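Oligopeptide-binding protein oppA (Lactococcus lactis, PDB 3DRF) binds oligopeptides in a large cavity that closes like a Venus fly-trap and delivers them to an ABC transporter for uptake into the cell. Local coordinates at residues Y123-P129 against L146-H150; W136-L140 against Q481-F485. All blocks are in the same frame, centred on the assembly; numbering follows the deposited sequence. Where two conformers were deposited one is given.

Contact 1: Y123-P129 against L146-H150; sequences YETIANP and LSDYH
Helix-to-helix packing joins A127, at the end of helix 116-127, to L146, Y149 and H150 of the short helix 146-150. The axes of segments 123-127 and 146-150 pass 10.2 Å apart at a crossing angle of -58°, and the approach centres on A127, whose CA lies 4.8 Å from that of H150. CB of A127 lies 3.6 Å from CD1 of L146 and also meets Y149 at the edge of its ring, close to the ring plane, with CD2 the nearest carbon. The other methyl of L146, CD2, reaches CD2 of the Y123 ring at 4.0 Å, so the leucine straddles one helical turn. Y149 has CG anti to the backbone N (chi1 180°), which sends the phenol along the helix it faces, past A127 to E124. There its OH lies 3.3 Å from E124 CG, the two side chains crossing at about a right angle. One water links the polar ends: it donates to E124 OE1, accepts from N128 ND2 and hydrogen-bonds Y149 OH at 3.1 Å. E124 OE2 makes a salt bridge with K117, and N128 OD1 is hydrogen-bonded to the backbone N of A130. H150 supplies the direct polar link: ND1 donates to A127 O over 2.7 Å, with the acceptor near the imidazole plane. A127 is the last helical residue before N128 departs from helical geometry, and a histidine N-H thus satisfies its carbonyl. H150 CA adds a CA-H...O contact to the same oxygen, 3.3 Å away. Because NE2 hydrogen-bonds S317 OG, both ring nitrogens are engaged, which fixes the imidazole's rotation; the bond to A127 O requires the proton on ND1, and the partial negative charge at this helix end would probably strengthen it.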
ATOM      1  N   TYR A 123     -17.007   1.691  -6.744  1.00  5.14           N
ATOM      2  CA  TYR A 123     -17.244   0.336  -6.180  1.00  4.85           C
ATOM      3  C   TYR A 123     -17.289  -0.712  -7.302  1.00  5.12           C
ATOM      4  O   TYR A 123     -16.792  -1.755  -7.119  1.00  5.58           O
ATOM      5  CB  TYR A 123     -18.541   0.289  -5.392  1.00  4.96           C
ATOM      6  CG  TYR A 123     -18.447   1.045  -4.041  1.00  4.80           C
ATOM      7  CD1 TYR A 123     -18.648   2.433  -3.975  1.00  4.80           C
ATOM      8  CD2 TYR A 123     -18.089   0.396  -2.856  1.00  5.37           C
ATOM      9  CE1 TYR A 123     -18.574   3.141  -2.765  1.00  4.71           C
ATOM     10  CE2 TYR A 123     -18.000   1.112  -1.616  1.00  5.37           C
ATOM     11  CZ  TYR A 123     -18.282   2.456  -1.590  1.00  4.86           C
ATOM     12  OH  TYR A 123     -18.175   3.114  -0.378  1.00  5.62           O
ATOM     13  N   GLU A 124     -17.888  -0.373  -8.436  1.00  5.51           N
ATOM     14  CA  GLU A 124     -17.950  -1.297  -9.546  1.00  5.35           C
ATOM     15  C   GLU A 124     -16.562  -1.555 -10.102  1.00  4.96           C
ATOM     16  O   GLU A 124     -16.259  -2.625 -10.478  1.00  5.27           O
ATOM     17  CB  GLU A 124     -18.853  -0.754 -10.683  1.00  5.59           C
ATOM     18  CG  GLU A 124     -20.375  -0.570 -10.227  1.00  6.23           C
ATOM     19  CD  GLU A 124     -21.307  -0.238 -11.354  1.00  6.37           C
ATOM     20  OE1 GLU A 124     -20.854  -0.290 -12.448  1.00  7.03           O
ATOM     21  OE2 GLU A 124     -22.442   0.118 -11.081  1.00  6.55           O
ATOM     22  N   THR A 125     -15.710  -0.529 -10.135  1.00  5.49           N
ATOM     23  CA  THR A 125     -14.350  -0.745 -10.685  1.00  5.69           C
ATOM     24  C   THR A 125     -13.549  -1.785  -9.901  1.00  5.87           C
ATOM     25  O   THR A 125     -12.722  -2.404 -10.459  1.00  6.00           O
ATOM     26  CB  THR A 125     -13.523   0.542 -10.860  1.00  5.66           C
ATOM     27  OG1 THR A 125     -13.151   1.091  -9.566  1.00  5.85           O
ATOM     28  CG2 THR A 125     -14.247   1.590 -11.711  1.00  6.80           C
ATOM     29  N   ILE A 126     -13.814  -1.890  -8.594  1.00  5.72           N
ATOM     30  CA  ILE A 126     -13.175  -2.940  -7.777  1.00  5.49           C
ATOM     31  C   ILE A 126     -13.958  -4.276  -7.766  1.00  5.56           C
ATOM     32  O   ILE A 126     -13.379  -5.319  -7.858  1.00  6.84           O
ATOM     33  CB  ILE A 126     -12.988  -2.419  -6.310  1.00  5.67           C
ATOM     34  CG1 ILE A 126     -11.990  -1.217  -6.348  1.00  5.86           C
ATOM     35  CG2 ILE A 126     -12.484  -3.563  -5.443  1.00  6.84           C
ATOM     36  CD1 ILE A 126     -11.808  -0.561  -4.919  1.00  8.21           C
ATOM     37  N   ALA A 127     -15.277  -4.178  -7.621  1.00  5.13           N
ATOM     38  CA  ALA A 127     -16.132  -5.381  -7.399  1.00  5.42           C
ATOM     39  C   ALA A 127     -16.530  -6.201  -8.648  1.00  5.53           C
ATOM     40  O   ALA A 127     -16.730  -7.379  -8.536  1.00  5.93           O
ATOM     41  CB  ALA A 127     -17.401  -4.979  -6.590  1.00  6.33           C
ATOM     42  N   ASN A 128     -16.672  -5.522  -9.780  1.00  4.87           N
ATOM     43  CA  ASN A 128     -16.951  -6.247 -11.018  1.00  5.71           C
ATOM     44  C   ASN A 128     -15.614  -6.769 -11.538  1.00  5.84           C
ATOM     45  O   ASN A 128     -14.785  -5.990 -11.897  1.00  5.54           O
ATOM     46  CB  ASN A 128     -17.612  -5.316 -12.031  1.00  5.64           C
ATOM     47  CG  ASN A 128     -17.946  -6.021 -13.325  1.00  5.94           C
ATOM     48  OD1 ASN A 128     -17.426  -7.043 -13.679  1.00  6.19           O
ATOM     49  ND2 ASN A 128     -18.886  -5.408 -14.010  1.00  7.58           N
ATOM     50  N   PRO A 129     -15.441  -8.103 -11.595  1.00  5.96           N
ATOM     51  CA  PRO A 129     -14.085  -8.624 -11.953  1.00  6.38           C
ATOM     52  C   PRO A 129     -13.601  -8.299 -13.375  1.00  5.90           C
ATOM     53  O   PRO A 129     -12.459  -8.389 -13.674  1.00  6.13           O
ATOM     54  CB  PRO A 129     -14.246 -10.171 -11.824  1.00  6.66           C
ATOM     55  CG  PRO A 129     -15.386 -10.350 -10.882  1.00  8.41           C
ATOM     56  CD  PRO A 129     -16.353  -9.243 -11.266  1.00  6.62           C
ATOM     57  N   LEU A 146     -23.138  -6.219  -1.829  1.00  5.64           N
ATOM     58  CA  LEU A 146     -21.883  -6.049  -2.595  1.00  5.96           C
ATOM     59  C   LEU A 146     -21.214  -7.384  -2.932  1.00  6.09           C
ATOM     60  O   LEU A 146     -20.751  -7.572  -4.033  1.00  6.09           O
ATOM     61  CB  LEU A 146     -20.924  -5.045  -1.914  1.00  6.23           C
ATOM     62  CG  LEU A 146     -19.686  -4.632  -2.797  1.00  6.18           C
ATOM     63  CD1 LEU A 146     -19.981  -4.169  -4.223  1.00  6.34           C
ATOM     64  CD2 LEU A 146     -18.984  -3.452  -2.099  1.00  6.52           C
ATOM     65  N   SER A 147     -21.298  -8.339  -2.021  1.00  6.17           N
ATOM     66  CA  SER A 147     -20.804  -9.682  -2.309  1.00  6.88           C
ATOM     67  C   SER A 147     -21.548 -10.289  -3.515  1.00  6.91           C
ATOM     68  O   SER A 147     -20.967 -10.833  -4.387  1.00  7.26           O
ATOM     69  CB  SER A 147     -20.909 -10.593  -1.062  1.00  7.20           C
ATOM     70  OG  SER A 147     -20.073 -10.112  -0.036  1.00  9.13           O
ATOM     71  N   ASP A 148     -22.858 -10.150  -3.540  1.00  7.18           N
ATOM     72  CA  ASP A 148     -23.662 -10.771  -4.609  1.00  7.53           C
ATOM     73  C   ASP A 148     -23.421 -10.035  -5.974  1.00  6.82           C
ATOM     74  O   ASP A 148     -23.459 -10.627  -7.005  1.00  6.77           O
ATOM     75  CB  ASP A 148     -25.146 -10.704  -4.205  1.00  8.24           C
ATOM     76  CG  ASP A 148     -25.563 -11.840  -3.266  1.00 11.98           C
ATOM     77  OD1 ASP A 148     -24.858 -12.759  -3.044  1.00 12.72           O
ATOM     78  OD2 ASP A 148     -26.666 -11.721  -2.808  1.00 18.55           O
ATOM     79  N   TYR A 149     -23.173  -8.726  -5.922  1.00  6.82           N
ATOM     80  CA  TYR A 149     -22.736  -8.018  -7.130  1.00  6.55           C
ATOM     81  C   TYR A 149     -21.380  -8.541  -7.636  1.00  6.46           C
ATOM     82  O   TYR A 149     -21.225  -8.842  -8.743  1.00  6.45           O
ATOM     83  CB  TYR A 149     -22.700  -6.511  -6.857  1.00  6.21           C
ATOM     84  CG  TYR A 149     -22.247  -5.710  -8.084  1.00  6.40           C
ATOM     85  CD1 TYR A 149     -23.153  -5.389  -9.112  1.00  6.56           C
ATOM     86  CD2 TYR A 149     -20.918  -5.327  -8.251  1.00  5.47           C
ATOM     87  CE1 TYR A 149     -22.743  -4.693 -10.243  1.00  6.68           C
ATOM     88  CE2 TYR A 149     -20.515  -4.617  -9.403  1.00  6.92           C
ATOM     89  CZ  TYR A 149     -21.448  -4.306 -10.349  1.00  6.65           C
ATOM     90  OH  TYR A 149     -21.015  -3.609 -11.443  1.00  8.26           O
ATOM     91  N   HIS A 150     -20.452  -8.745  -6.722  1.00  6.16           N
ATOM     92  CA  HIS A 150     -19.073  -9.212  -7.032  1.00  6.21           C
ATOM     93  C   HIS A 150     -19.056 -10.586  -7.722  1.00  7.04           C
ATOM     94  O   HIS A 150     -18.272 -10.814  -8.547  1.00  7.40           O
ATOM     95  CB  HIS A 150     -18.244  -9.258  -5.726  1.00  6.40           C
ATOM     96  CG  HIS A 150     -16.845  -9.796  -5.915  1.00  6.21           C
ATOM     97  ND1 HIS A 150     -15.914  -9.230  -6.745  1.00  6.09           N
ATOM     98  CD2 HIS A 150     -16.244 -10.867  -5.361  1.00  6.71           C
ATOM     99  CE1 HIS A 150     -14.810  -9.949  -6.722  1.00  6.90           C
ATOM    100  NE2 HIS A 150     -14.974 -10.924  -5.857  1.00  7.19           N
TER
HETATM  101  O   HOH W   1     -19.698  -2.566 -14.047  1.00  6.85           O

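Contact 2: W136-L140 against Q481-F485; sequences WTDSL and QQDLF
In the wall of the peptide-binding cavity, D483 packs on a polar side chain of the bound peptide, and behind it T137 and S139 form a second layer, both giving their hydroxyls to a single carboxylate oxygen of D483. T137 OG1 donates to D483 OD1 over 2.7 Å from the anti side, and S139 OG donates to that same OD1, again over 2.7 Å, from the syn side. The two come from opposite faces of the carboxylate plane, each about 30° out of it, so OD1 is held from above and below. T137 has OG1 anti to its own N (chi1 165°), on the side of the main chain that faces D483, while its CG2 packs against OD1 at 3.3 Å. The threonine oxygen also accepts from S139 N at 3.2 Å in an almost straight bond of 173°, an ST turn that holds T137 and S139 so that both hydroxyls converge on OD1. As D483 lies in the first turn of helix 482-485, the segments being 341 residues apart at their nearest ends, and follows the eight-stranded sheet's strand 468-474, this is probably a bridge between lobes that meet in the closed, Venus fly-trap form. S486, just past that helix, extends the network, its OG hydrogen-bonding both T137 OG1 and D138 N. Q482 CB lies 3.5 Å from S139 OG, while the amide of Q482 turns to N506 through NE2. L484, next to D483, likewise packs on a polar side chain of the peptide.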
ATOM      1  N   TRP A 136     -10.195  -6.355  -4.308  1.00  5.63           N
ATOM      2  CA  TRP A 136     -11.262  -7.028  -3.561  1.00  5.94           C
ATOM      3  C   TRP A 136     -10.694  -7.444  -2.164  1.00  5.24           C
ATOM      4  O   TRP A 136      -9.534  -7.754  -2.009  1.00  6.02           O
ATOM      5  CB  TRP A 136     -11.835  -8.255  -4.363  1.00  5.90           C
ATOM      6  CG  TRP A 136     -13.049  -8.861  -3.617  1.00  6.17           C
ATOM      7  CD1 TRP A 136     -13.043 -10.006  -2.940  1.00  7.05           C
ATOM      8  CD2 TRP A 136     -14.367  -8.264  -3.401  1.00  6.21           C
ATOM      9  NE1 TRP A 136     -14.281 -10.222  -2.344  1.00  7.38           N
ATOM     10  CE2 TRP A 136     -15.085  -9.141  -2.580  1.00  7.05           C
ATOM     11  CE3 TRP A 136     -14.979  -7.063  -3.812  1.00  6.24           C
ATOM     12  CZ2 TRP A 136     -16.402  -8.889  -2.186  1.00  6.94           C
ATOM     13  CZ3 TRP A 136     -16.258  -6.813  -3.419  1.00  6.13           C
ATOM     14  CH2 TRP A 136     -16.969  -7.710  -2.640  1.00  6.55           C
ATOM     15  N   THR A 137     -11.581  -7.441  -1.177  1.00  5.77           N
ATOM     16  CA  THR A 137     -11.182  -7.664   0.210  1.00  6.12           C
ATOM     17  C   THR A 137     -12.457  -7.994   0.991  1.00  5.64           C
ATOM     18  O   THR A 137     -13.503  -7.635   0.605  1.00  6.05           O
ATOM     19  CB  THR A 137     -10.495  -6.398   0.783  1.00  6.04           C
ATOM     20  OG1 THR A 137     -10.457  -6.570   2.209  1.00  6.30           O
ATOM     21  CG2 THR A 137     -11.253  -5.052   0.394  1.00  7.46           C
ATOM     22  N   ASP A 138     -12.329  -8.713   2.093  0.50  5.25           N
ATOM     23  CA  ASP A 138     -13.512  -8.984   2.912  0.50  5.35           C
ATOM     24  C   ASP A 138     -14.118  -7.727   3.553  0.50  5.45           C
ATOM     25  O   ASP A 138     -15.251  -7.759   4.005  0.50  5.83           O
ATOM     26  CB  ASP A 138     -13.210 -10.043   3.970  0.50  4.51           C
ATOM     27  CG  ASP A 138     -13.119 -11.426   3.372  0.50  5.35           C
ATOM     28  OD1 ASP A 138     -14.151 -11.859   2.830  0.50  5.78           O
ATOM     29  OD2 ASP A 138     -12.039 -12.058   3.436  0.50  5.67           O
ATOM     30  N   SER A 139     -13.390  -6.610   3.566  1.00  5.65           N
ATOM     31  CA  SER A 139     -14.016  -5.361   4.100  1.00  6.02           C
ATOM     32  C   SER A 139     -15.251  -4.980   3.272  1.00  5.80           C
ATOM     33  O   SER A 139     -16.221  -4.510   3.798  1.00  6.15           O
ATOM     34  CB  SER A 139     -13.031  -4.200   4.024  1.00  6.00           C
ATOM     35  OG  SER A 139     -11.810  -4.468   4.758  1.00  7.15           O
ATOM     36  N   LEU A 140     -15.189  -5.186   1.963  1.00  5.97           N
ATOM     37  CA  LEU A 140     -16.294  -4.786   1.047  1.00  6.38           C
ATOM     38  C   LEU A 140     -17.531  -5.695   1.139  1.00  6.41           C
ATOM     39  O   LEU A 140     -18.575  -5.314   0.779  1.00  6.49           O
ATOM     40  CB  LEU A 140     -15.767  -4.706  -0.397  1.00  6.93           C
ATOM     41  CG  LEU A 140     -14.782  -3.506  -0.594  1.00  6.92           C
ATOM     42  CD1 LEU A 140     -14.250  -3.567  -2.022  1.00  8.25           C
ATOM     43  CD2 LEU A 140     -15.456  -2.129  -0.352  1.00  8.51           C
ATOM     44  N   GLN A 481      -5.692  -4.340   9.180  1.00  5.66           N
ATOM     45  CA  GLN A 481      -4.991  -4.976   8.056  1.00  5.93           C
ATOM     46  C   GLN A 481      -5.831  -6.013   7.307  1.00  5.67           C
ATOM     47  O   GLN A 481      -5.313  -6.822   6.624  1.00  5.90           O
ATOM     48  CB  GLN A 481      -3.630  -5.548   8.493  1.00  6.42           C
ATOM     49  CG  GLN A 481      -2.754  -4.376   9.071  1.00  6.47           C
ATOM     50  CD  GLN A 481      -1.325  -4.822   9.352  1.00  6.69           C
ATOM     51  OE1 GLN A 481      -1.038  -5.993   9.573  1.00  6.77           O
ATOM     52  NE2 GLN A 481      -0.436  -3.870   9.362  1.00  7.77           N
ATOM     53  N   GLN A 482      -7.153  -5.910   7.412  1.00  5.49           N
ATOM     54  CA  GLN A 482      -8.064  -6.702   6.552  1.00  5.75           C
ATOM     55  C   GLN A 482      -7.694  -6.593   5.098  1.00  5.37           C
ATOM     56  O   GLN A 482      -7.780  -7.559   4.419  1.00  5.81           O
ATOM     57  CB  GLN A 482      -9.540  -6.218   6.695  1.00  6.51           C
ATOM     58  CG  GLN A 482     -10.162  -6.496   8.124  1.00  8.37           C
ATOM     59  CD  GLN A 482     -10.737  -7.917   8.232  1.00  8.37           C
ATOM     60  OE1 GLN A 482     -10.484  -8.744   7.445  1.00  9.66           O
ATOM     61  NE2 GLN A 482     -11.486  -8.165   9.277  1.00  8.54           N
ATOM     62  N   ASP A 483      -7.284  -5.401   4.645  1.00  5.76           N
ATOM     63  CA  ASP A 483      -7.091  -5.208   3.197  1.00  6.24           C
ATOM     64  C   ASP A 483      -5.696  -5.708   2.732  1.00  6.04           C
ATOM     65  O   ASP A 483      -5.432  -5.735   1.591  1.00  7.72           O
ATOM     66  CB  ASP A 483      -7.376  -3.734   2.833  1.00  6.79           C
ATOM     67  CG  ASP A 483      -8.881  -3.361   2.975  1.00  7.55           C
ATOM     68  OD1 ASP A 483      -9.679  -4.200   3.202  1.00  7.51           O
ATOM     69  OD2 ASP A 483      -9.115  -2.188   2.794  1.00  9.92           O
ATOM     70  N   LEU A 484      -4.869  -6.144   3.653  1.00  5.59           N
ATOM     71  CA  LEU A 484      -3.611  -6.862   3.347  1.00  6.15           C
ATOM     72  C   LEU A 484      -3.735  -8.392   3.438  1.00  6.17           C
ATOM     73  O   LEU A 484      -3.092  -9.086   2.700  1.00  6.40           O
ATOM     74  CB  LEU A 484      -2.529  -6.416   4.327  1.00  6.50           C
ATOM     75  CG  LEU A 484      -2.115  -4.930   4.331  1.00  8.09           C
ATOM     76  CD1 LEU A 484      -0.915  -4.757   5.248  1.00 10.08           C
ATOM     77  CD2 LEU A 484      -1.745  -4.391   2.918  1.00 10.47           C
ATOM     78  N   PHE A 485      -4.522  -8.886   4.384  1.00  5.14           N
ATOM     79  CA  PHE A 485      -4.457 -10.318   4.755  1.00  5.16           C
ATOM     80  C   PHE A 485      -5.792 -11.083   4.764  1.00  5.15           C
ATOM     81  O   PHE A 485      -5.789 -12.250   4.926  1.00  6.06           O
ATOM     82  CB  PHE A 485      -3.802 -10.460   6.116  1.00  5.43           C
ATOM     83  CG  PHE A 485      -2.354 -10.000   6.124  1.00  5.50           C
ATOM     84  CD1 PHE A 485      -1.395 -10.597   5.315  1.00  6.19           C
ATOM     85  CD2 PHE A 485      -2.004  -8.958   6.927  1.00  6.03           C
ATOM     86  CE1 PHE A 485      -0.100 -10.140   5.311  1.00  6.46           C
ATOM     87  CE2 PHE A 485      -0.664  -8.458   6.952  1.00  7.19           C
ATOM     88  CZ  PHE A 485       0.272  -9.048   6.144  1.00  6.83           C
TER

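In the fold
The two contacts have centres about 14 Å apart and share a boundary formed by the chain between helix 116-127 and helix 146-150. W136 does most of the joining: its indole stacks on the H150 ring of contact 1, H150 CD2 lying 3.5 Å from W136 CE2, and its far edge reaches A127, with CZ3 3.8 Å from A127 CB. L140, at the other end of 136-140, brings its carbonyl O to within 3.5 Å of L146 CD2. The loop that meets D483 in contact 2 is thereby seated on both helices of contact 1. Of the two, contact 2 is the one beside the bound peptide, through D483 and L484; contact 1 lies further out, about 20 Å from the centre of the chain against 12 Å.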